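Local atomic coordinates of dinoflagellate luciferase (Lingulodinium polyedrum, PDB entry 1VPR), a protein that emits blue flashes of light at 475 nm by oxidising dinoflagellate luciferin, an open tetrapyrrole, with molecular oxygen, this chain being one of its three homologous luciferase domains. Residues G283-M288 with F302-S307; P160-W165 with N308-D313. All blocks are in the same frame, centred on the assembly; numbering follows the deposited sequence.

Interaction 1: G283-M288 with F302-S307; sequences GPYTFM and FYVKVS
The last beta hairpin of the barrel in this luciferase domain, strands 285-294 and 297-307, pairs here near its open end. Met288 and Tyr303 form an antiparallel hydrogen-bonded pair: Met288 N donates to Tyr303 O at 2.8 Å, and Tyr303 N returns a bond to Met288 O. Further on, Lys305 N meets Thr286 O at 2.8 Å, nearly in line with the carbonyl. A water then takes over, accepting from Thr286 N and donating to Lys305 O.

Phe287 and Val304 are the non-hydrogen-bonded pair between these bonds. The CG2 methyl of Val304 sits over one face of the Phe287 ring, 4.1 Å from its centre, a CH-pi contact. An alanine at Phe287 would probably leave this methyl without its aromatic cover and open a gap toward helix 87-100. Met288 and Tyr303 lie side by side on the other face of the sheet. Met288 CG, anti to the backbone N (chi1 167°), is 3.9 Å from Tyr303 CD1, and the SE of this selenomethionine lies obliquely to the ring, a Met-aromatic contact.

Tyr303 OH is hydrogen-bonded to Gln290 OE1. Phe287 also packs on Thr93 of helix 87-100 and Phe280 of strand 271-282, whereas Met288 touches Trp165 of strand 163-169.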
ATOM      1  N   GLY A 283      -7.428 -12.400 -21.911  1.00 20.11           N
ATOM      2  CA  GLY A 283      -8.137 -11.824 -23.038  1.00 18.86           C
ATOM      3  C   GLY A 283      -7.305 -10.694 -23.615  1.00 18.50           C
ATOM      4  O   GLY A 283      -6.079 -10.824 -23.730  1.00 17.15           O
ATOM      5  N   PRO A 284      -7.920  -9.552 -23.954  1.00 18.05           N
ATOM      6  CA  PRO A 284      -7.219  -8.401 -24.534  1.00 16.93           C
ATOM      7  C   PRO A 284      -6.631  -7.454 -23.498  1.00 17.52           C
ATOM      8  O   PRO A 284      -6.111  -6.392 -23.865  1.00 14.92           O
ATOM      9  CB  PRO A 284      -8.328  -7.713 -25.308  1.00 21.11           C
ATOM     10  CG  PRO A 284      -9.447  -7.790 -24.263  1.00 20.00           C
ATOM     11  CD  PRO A 284      -9.359  -9.257 -23.812  1.00 20.48           C
ATOM     12  N   TYR A 285      -6.715  -7.835 -22.224  1.00 16.45           N
ATOM     13  CA  TYR A 285      -6.245  -6.991 -21.102  1.00 17.11           C
ATOM     14  C   TYR A 285      -5.069  -7.501 -20.315  1.00 16.79           C
ATOM     15  O   TYR A 285      -4.654  -8.650 -20.456  1.00 16.67           O
ATOM     16  CB  TYR A 285      -7.364  -6.805 -20.072  1.00 15.27           C
ATOM     17  CG  TYR A 285      -8.623  -6.234 -20.645  1.00 17.50           C
ATOM     18  CD1 TYR A 285      -8.609  -4.998 -21.294  1.00 16.76           C
ATOM     19  CD2 TYR A 285      -9.842  -6.920 -20.539  1.00 17.23           C
ATOM     20  CE1 TYR A 285      -9.782  -4.453 -21.827  1.00 17.54           C
ATOM     21  CE2 TYR A 285     -11.035  -6.368 -21.078  1.00 19.13           C
ATOM     22  CZ  TYR A 285     -10.979  -5.139 -21.718  1.00 17.85           C
ATOM     23  OH  TYR A 285     -12.113  -4.597 -22.290  1.00 17.26           O
ATOM     24  N   THR A 286      -4.546  -6.620 -19.456  1.00 15.87           N
ATOM     25  CA  THR A 286      -3.470  -6.993 -18.558  1.00 15.74           C
ATOM     26  C   THR A 286      -4.030  -6.805 -17.148  1.00 16.21           C
ATOM     27  O   THR A 286      -4.602  -5.767 -16.836  1.00 14.81           O
ATOM     28  CB  THR A 286      -2.214  -6.099 -18.735  1.00 15.64           C
ATOM     29  OG1 THR A 286      -1.672  -6.290 -20.051  1.00 15.76           O
ATOM     30  CG2 THR A 286      -1.134  -6.481 -17.692  1.00 17.05           C
ATOM     31  N   PHE A 287      -3.889  -7.820 -16.305  1.00 16.00           N
ATOM     32  CA  PHE A 287      -4.371  -7.730 -14.947  1.00 15.41           C
ATOM     33  C   PHE A 287      -3.211  -7.816 -13.966  1.00 15.21           C
ATOM     34  O   PHE A 287      -2.119  -8.266 -14.307  1.00 15.98           O
ATOM     35  CB  PHE A 287      -5.347  -8.880 -14.618  1.00 14.38           C
ATOM     36  CG  PHE A 287      -6.742  -8.679 -15.146  1.00 15.13           C
ATOM     37  CD1 PHE A 287      -7.021  -8.825 -16.507  1.00 16.38           C
ATOM     38  CD2 PHE A 287      -7.780  -8.360 -14.281  1.00 14.33           C
ATOM     39  CE1 PHE A 287      -8.309  -8.655 -16.985  1.00 16.32           C
ATOM     40  CE2 PHE A 287      -9.072  -8.186 -14.756  1.00 16.04           C
ATOM     41  CZ  PHE A 287      -9.337  -8.334 -16.105  1.00 14.14           C
HETATM   42  N   MSE A 288      -3.466  -7.381 -12.743  1.00 13.72           N
HETATM   43  CA  MSE A 288      -2.475  -7.472 -11.704  1.00 15.57           C
HETATM   44  C   MSE A 288      -3.167  -8.112 -10.525  1.00 14.74           C
HETATM   45  O   MSE A 288      -4.247  -7.676 -10.131  1.00 13.51           O
HETATM   46  CB  MSE A 288      -1.945  -6.083 -11.281  1.00 17.39           C
HETATM   47  CG  MSE A 288      -1.151  -6.170  -9.981  1.00 18.47           C
HETATM   48 SE   MSE A 288      -0.326  -4.492  -9.428  1.00 28.39          SE
HETATM   49  CE  MSE A 288       1.167  -4.603 -10.509  1.00 17.27           C
ATOM     50  N   PHE A 302      -7.467  -7.463  -7.013  1.00 14.49           N
ATOM     51  CA  PHE A 302      -7.250  -7.550  -8.464  1.00 12.90           C
ATOM     52  C   PHE A 302      -7.428  -6.181  -9.087  1.00 14.15           C
ATOM     53  O   PHE A 302      -8.355  -5.437  -8.712  1.00 14.27           O
ATOM     54  CB  PHE A 302      -8.244  -8.509  -9.141  1.00 12.41           C
ATOM     55  CG  PHE A 302      -7.973  -9.966  -8.867  1.00 13.04           C
ATOM     56  CD1 PHE A 302      -8.414 -10.557  -7.689  1.00 13.42           C
ATOM     57  CD2 PHE A 302      -7.267 -10.735  -9.782  1.00 12.84           C
ATOM     58  CE1 PHE A 302      -8.158 -11.896  -7.427  1.00 15.21           C
ATOM     59  CE2 PHE A 302      -7.011 -12.073  -9.532  1.00 15.12           C
ATOM     60  CZ  PHE A 302      -7.458 -12.653  -8.351  1.00 12.75           C
ATOM     61  N   TYR A 303      -6.554  -5.863 -10.047  1.00 13.20           N
ATOM     62  CA  TYR A 303      -6.593  -4.586 -10.773  1.00 12.74           C
ATOM     63  C   TYR A 303      -6.509  -4.885 -12.255  1.00 13.57           C
ATOM     64  O   TYR A 303      -5.883  -5.880 -12.669  1.00 13.58           O
ATOM     65  CB  TYR A 303      -5.369  -3.707 -10.460  1.00 13.54           C
ATOM     66  CG  TYR A 303      -5.001  -3.542  -8.995  1.00 13.14           C
ATOM     67  CD1 TYR A 303      -4.216  -4.491  -8.332  1.00  9.87           C
ATOM     68  CD2 TYR A 303      -5.358  -2.397  -8.307  1.00  9.93           C
ATOM     69  CE1 TYR A 303      -3.789  -4.283  -7.008  1.00 11.55           C
ATOM     70  CE2 TYR A 303      -4.931  -2.174  -6.985  1.00 12.35           C
ATOM     71  CZ  TYR A 303      -4.145  -3.119  -6.349  1.00 13.00           C
ATOM     72  OH  TYR A 303      -3.684  -2.860  -5.069  1.00 14.13           O
ATOM     73  N   VAL A 304      -7.114  -4.028 -13.063  1.00 11.00           N
ATOM     74  CA  VAL A 304      -7.025  -4.192 -14.508  1.00 11.55           C
ATOM     75  C   VAL A 304      -6.260  -2.962 -15.027  1.00 13.70           C
ATOM     76  O   VAL A 304      -6.461  -1.841 -14.547  1.00 14.34           O
ATOM     77  CB  VAL A 304      -8.425  -4.315 -15.177  1.00 13.27           C
ATOM     78  CG1 VAL A 304      -9.270  -3.043 -14.930  1.00 12.21           C
ATOM     79  CG2 VAL A 304      -8.248  -4.548 -16.673  1.00 10.57           C
ATOM     80  N   LYS A 305      -5.355  -3.163 -15.978  1.00 14.54           N
ATOM     81  CA  LYS A 305      -4.564  -2.050 -16.494  1.00 13.14           C
ATOM     82  C   LYS A 305      -5.369  -1.197 -17.487  1.00 14.53           C
ATOM     83  O   LYS A 305      -5.789  -1.680 -18.545  1.00 13.62           O
ATOM     84  CB  LYS A 305      -3.291  -2.574 -17.156  1.00 14.66           C
ATOM     85  CG  LYS A 305      -2.183  -1.543 -17.128  1.00 14.28           C
ATOM     86  CD  LYS A 305      -0.969  -1.963 -17.910  1.00 13.92           C
ATOM     87  CE  LYS A 305       0.138  -0.969 -17.659  1.00 13.94           C
ATOM     88  NZ  LYS A 305       1.400  -1.380 -18.360  1.00 12.86           N
ATOM     89  N   VAL A 306      -5.598   0.069 -17.143  1.00 12.59           N
ATOM     90  CA  VAL A 306      -6.383   0.933 -18.024  1.00 12.79           C
ATOM     91  C   VAL A 306      -5.496   1.846 -18.880  1.00 14.74           C
ATOM     92  O   VAL A 306      -5.952   2.402 -19.890  1.00 15.14           O
ATOM     93  CB  VAL A 306      -7.433   1.756 -17.209  1.00 12.34           C
ATOM     94  CG1 VAL A 306      -8.432   0.789 -16.505  1.00 12.70           C
ATOM     95  CG2 VAL A 306      -6.743   2.642 -16.161  1.00 13.95           C
ATOM     96  N   SER A 307      -4.221   1.969 -18.523  1.00 14.12           N
ATOM     97  CA  SER A 307      -3.315   2.820 -19.303  1.00 14.64           C
ATOM     98  C   SER A 307      -1.851   2.545 -19.035  1.00 14.18           C
ATOM     99  O   SER A 307      -1.496   2.220 -17.920  1.00 14.25           O
ATOM    100  CB  SER A 307      -3.557   4.290 -18.963  1.00 14.48           C
ATOM    101  OG  SER A 307      -2.738   5.102 -19.789  1.00 14.04           O
TER
HETATM  102  O   HOH W   1      -5.265  -3.884 -19.994  1.00 12.63           O

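Interaction 2: P160-W165 with N308-D313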
ATOM      1  N   PRO A 160       6.812  -3.429 -16.881  1.00 15.60           N
ATOM      2  CA  PRO A 160       5.418  -3.832 -17.019  1.00 14.63           C
ATOM      3  C   PRO A 160       4.410  -3.247 -16.034  1.00 12.88           C
ATOM      4  O   PRO A 160       3.215  -3.261 -16.308  1.00 13.78           O
ATOM      5  CB  PRO A 160       5.503  -5.359 -16.938  1.00 16.80           C
ATOM      6  CG  PRO A 160       6.616  -5.559 -15.969  1.00 14.86           C
ATOM      7  CD  PRO A 160       7.645  -4.565 -16.446  1.00 13.20           C
ATOM      8  N   LEU A 161       4.878  -2.759 -14.889  1.00 12.39           N
ATOM      9  CA  LEU A 161       4.004  -2.179 -13.875  1.00 11.86           C
ATOM     10  C   LEU A 161       3.660  -0.714 -14.174  1.00 12.98           C
ATOM     11  O   LEU A 161       2.683  -0.175 -13.634  1.00 13.84           O
ATOM     12  CB  LEU A 161       4.683  -2.248 -12.510  1.00 15.28           C
ATOM     13  CG  LEU A 161       5.311  -3.606 -12.158  1.00 15.61           C
ATOM     14  CD1 LEU A 161       5.965  -3.534 -10.780  1.00 18.00           C
ATOM     15  CD2 LEU A 161       4.238  -4.676 -12.196  1.00 19.42           C
ATOM     16  N   HIS A 162       4.461  -0.077 -15.025  1.00 11.91           N
ATOM     17  CA  HIS A 162       4.279   1.329 -15.377  1.00 13.15           C
ATOM     18  C   HIS A 162       2.887   1.587 -15.978  1.00 14.56           C
ATOM     19  O   HIS A 162       2.514   0.988 -16.980  1.00 14.35           O
ATOM     20  CB  HIS A 162       5.356   1.735 -16.377  1.00 14.45           C
ATOM     21  CG  HIS A 162       5.552   3.210 -16.508  1.00 13.60           C
ATOM     22  ND1 HIS A 162       6.384   3.921 -15.675  1.00 14.49           N
ATOM     23  CD2 HIS A 162       5.085   4.098 -17.420  1.00 14.64           C
ATOM     24  CE1 HIS A 162       6.430   5.182 -16.068  1.00 10.27           C
ATOM     25  NE2 HIS A 162       5.655   5.316 -17.127  1.00 13.88           N
ATOM     26  N   GLY A 163       2.124   2.479 -15.356  1.00 15.10           N
ATOM     27  CA  GLY A 163       0.799   2.802 -15.863  1.00 13.46           C
ATOM     28  C   GLY A 163      -0.199   3.038 -14.749  1.00 13.28           C
ATOM     29  O   GLY A 163       0.178   3.187 -13.575  1.00 13.79           O
ATOM     30  N   ARG A 164      -1.472   3.089 -15.123  1.00 12.31           N
ATOM     31  CA  ARG A 164      -2.551   3.282 -14.174  1.00 11.55           C
ATOM     32  C   ARG A 164      -3.375   1.998 -14.128  1.00 12.25           C
ATOM     33  O   ARG A 164      -3.760   1.430 -15.176  1.00 11.20           O
ATOM     34  CB  ARG A 164      -3.416   4.496 -14.565  1.00  9.50           C
ATOM     35  CG  ARG A 164      -4.473   4.826 -13.518  1.00 12.12           C
ATOM     36  CD  ARG A 164      -5.008   6.238 -13.732  1.00 13.54           C
ATOM     37  NE  ARG A 164      -5.651   6.344 -15.040  1.00 14.58           N
ATOM     38  CZ  ARG A 164      -6.917   5.999 -15.281  1.00 16.37           C
ATOM     39  NH1 ARG A 164      -7.694   5.539 -14.307  1.00 13.94           N
ATOM     40  NH2 ARG A 164      -7.390   6.071 -16.512  1.00 17.76           N
ATOM     41  N   TRP A 165      -3.607   1.528 -12.903  1.00 11.58           N
ATOM     42  CA  TRP A 165      -4.322   0.275 -12.642  1.00 13.42           C
ATOM     43  C   TRP A 165      -5.569   0.566 -11.853  1.00 12.08           C
ATOM     44  O   TRP A 165      -5.528   1.343 -10.909  1.00 13.52           O
ATOM     45  CB  TRP A 165      -3.428  -0.659 -11.819  1.00 14.15           C
ATOM     46  CG  TRP A 165      -2.114  -0.953 -12.487  1.00 12.88           C
ATOM     47  CD1 TRP A 165      -1.001  -0.146 -12.520  1.00 16.33           C
ATOM     48  CD2 TRP A 165      -1.790  -2.112 -13.252  1.00 12.88           C
ATOM     49  NE1 TRP A 165      -0.002  -0.747 -13.264  1.00 13.52           N
ATOM     50  CE2 TRP A 165      -0.465  -1.951 -13.724  1.00 13.22           C
ATOM     51  CE3 TRP A 165      -2.490  -3.280 -13.586  1.00 11.57           C
ATOM     52  CZ2 TRP A 165       0.174  -2.916 -14.523  1.00 13.57           C
ATOM     53  CZ3 TRP A 165      -1.845  -4.248 -14.385  1.00 12.63           C
ATOM     54  CH2 TRP A 165      -0.532  -4.054 -14.840  1.00 14.52           C
ATOM     55  N   ASN A 308      -0.997   2.697 -20.051  1.00 12.00           N
ATOM     56  CA  ASN A 308       0.439   2.532 -19.863  1.00 12.76           C
ATOM     57  C   ASN A 308       1.033   3.809 -19.234  1.00 14.56           C
ATOM     58  O   ASN A 308       2.190   3.832 -18.837  1.00 16.44           O
ATOM     59  CB  ASN A 308       1.144   2.299 -21.199  1.00 13.71           C
ATOM     60  CG  ASN A 308       0.977   0.890 -21.710  1.00 15.08           C
ATOM     61  OD1 ASN A 308       0.787  -0.046 -20.927  1.00 13.31           O
ATOM     62  ND2 ASN A 308       1.067   0.721 -23.032  1.00 15.84           N
ATOM     63  N   ASP A 309       0.229   4.864 -19.132  1.00 12.55           N
ATOM     64  CA  ASP A 309       0.672   6.135 -18.583  1.00 14.06           C
ATOM     65  C   ASP A 309       0.121   6.368 -17.177  1.00 15.97           C
ATOM     66  O   ASP A 309      -1.108   6.422 -16.975  1.00 14.71           O
ATOM     67  CB  ASP A 309       0.199   7.262 -19.515  1.00 15.70           C
ATOM     68  CG  ASP A 309       0.733   8.615 -19.123  1.00 17.79           C
ATOM     69  OD1 ASP A 309       0.400   9.583 -19.836  1.00 22.15           O
ATOM     70  OD2 ASP A 309       1.483   8.721 -18.126  1.00 17.66           O
ATOM     71  N   PRO A 310       1.014   6.494 -16.172  1.00 14.64           N
ATOM     72  CA  PRO A 310       0.515   6.721 -14.812  1.00 15.16           C
ATOM     73  C   PRO A 310      -0.034   8.144 -14.660  1.00 16.01           C
ATOM     74  O   PRO A 310      -0.809   8.424 -13.735  1.00 14.05           O
ATOM     75  CB  PRO A 310       1.757   6.497 -13.957  1.00 14.49           C
ATOM     76  CG  PRO A 310       2.864   7.024 -14.854  1.00 14.53           C
ATOM     77  CD  PRO A 310       2.481   6.372 -16.176  1.00 14.97           C
ATOM     78  N   GLU A 311       0.362   9.028 -15.577  1.00 14.79           N
ATOM     79  CA  GLU A 311      -0.053  10.441 -15.530  1.00 16.93           C
ATOM     80  C   GLU A 311       0.244  10.992 -14.136  1.00 17.29           C
ATOM     81  O   GLU A 311      -0.604  11.612 -13.484  1.00 14.28           O
ATOM     82  CB  GLU A 311      -1.547  10.571 -15.867  1.00 18.22           C
ATOM     83  CG  GLU A 311      -1.834  10.303 -17.350  1.00 19.27           C
ATOM     84  CD  GLU A 311      -3.231  10.733 -17.779  1.00 24.40           C
ATOM     85  OE1 GLU A 311      -4.164   9.911 -17.730  1.00 24.67           O
ATOM     86  OE2 GLU A 311      -3.400  11.910 -18.159  1.00 27.83           O
ATOM     87  N   SER A 312       1.465  10.740 -13.684  1.00 17.23           N
ATOM     88  CA  SER A 312       1.915  11.161 -12.368  1.00 16.26           C
ATOM     89  C   SER A 312       3.431  11.106 -12.428  1.00 17.24           C
ATOM     90  O   SER A 312       3.996  10.230 -13.093  1.00 16.57           O
ATOM     91  CB  SER A 312       1.374  10.190 -11.323  1.00 18.48           C
ATOM     92  OG  SER A 312       1.569  10.711 -10.015  1.00 23.11           O
ATOM     93  N   ASP A 313       4.098  12.032 -11.756  1.00 14.59           N
ATOM     94  CA  ASP A 313       5.562  12.080 -11.796  1.00 17.10           C
ATOM     95  C   ASP A 313       6.305  11.336 -10.695  1.00 16.64           C
ATOM     96  O   ASP A 313       5.812  11.194  -9.596  1.00 16.21           O
ATOM     97  CB  ASP A 313       6.031  13.529 -11.745  1.00 19.87           C
ATOM     98  CG  ASP A 313       5.566  14.337 -12.937  1.00 24.54           C
ATOM     99  OD1 ASP A 313       5.352  15.561 -12.755  1.00 31.51           O
ATOM    100  OD2 ASP A 313       5.425  13.762 -14.041  1.00 24.85           O
TER
HETATM  101  O   HOH W   2      -3.877   7.319 -16.945  1.00 19.99           O
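The His162 imidazole, its CG anti to the backbone N (chi1 -162°), lies across the Pro310 ring, with Pro310 CG over one imidazole face. The closest atoms of the two rings are His162 NE2 and Pro310 CD, 3.5 Å apart. Asn308 O comes to the edge of the imidazole, near its plane, 3.2 Å from His162 CD2. The other nitrogen, ND1, is hydrogen-bonded to the backbone of Gln211. This bond and the proline probably limit rotation of the ring. The indole of Trp165 has its edge partner within its own segment: Trp165 NE1 donates to Leu161 O at 2.8 Å, close to the ring plane. At the edge of the Arg164 guanidinium, in its plane, is a water that accepts from Arg164 NE at 2.8 Å. The same water donates to Asp309 O and Glu311 OE1, joining the two segments.

The contact lies where strand 163-169 begins and the chain leaves strand 297-307, its neighbour in the barrel sheet of this calycin-superfamily domain. Gly163 CA approaches Asn308 O at 3.4 Å. A side chain on Gly163 would be pressed against Asn308 CA, and the backbone angles there also call for glycine. Beyond it, Asp309 OD2 accepts from Glu311 N at 2.8 Å, closing an Asx turn around Pro310. Pro310 CB rests 3.7 Å from Gly163 O. Arg164 NH1 and NH2 are held by the carbonyls of Tyr76 and Gly77.

Overall arrangement
Both interactions involve one sheet, though 308-313 is a loop leaving it, and their centres are about 12 Å apart. Strand 297-307 links them: interaction 1 pairs its end with strand 285-294, and interaction 2 follows the chain just beyond it, beside strand 163-169. Where they meet, Val306 and Ser307 both face Arg164 in a classic beta bulge. Lys305 NZ also reaches across to His162 O and Asn308 OD1. Interaction 1 is local in sequence and largely buried, and combines direct backbone hydrogen bonds with aromatic and apolar packing. Interaction 2 closes a much longer loop and is only partly buried. It has no direct hydrogen bond between its segments and relies on ring packing and a bridging water.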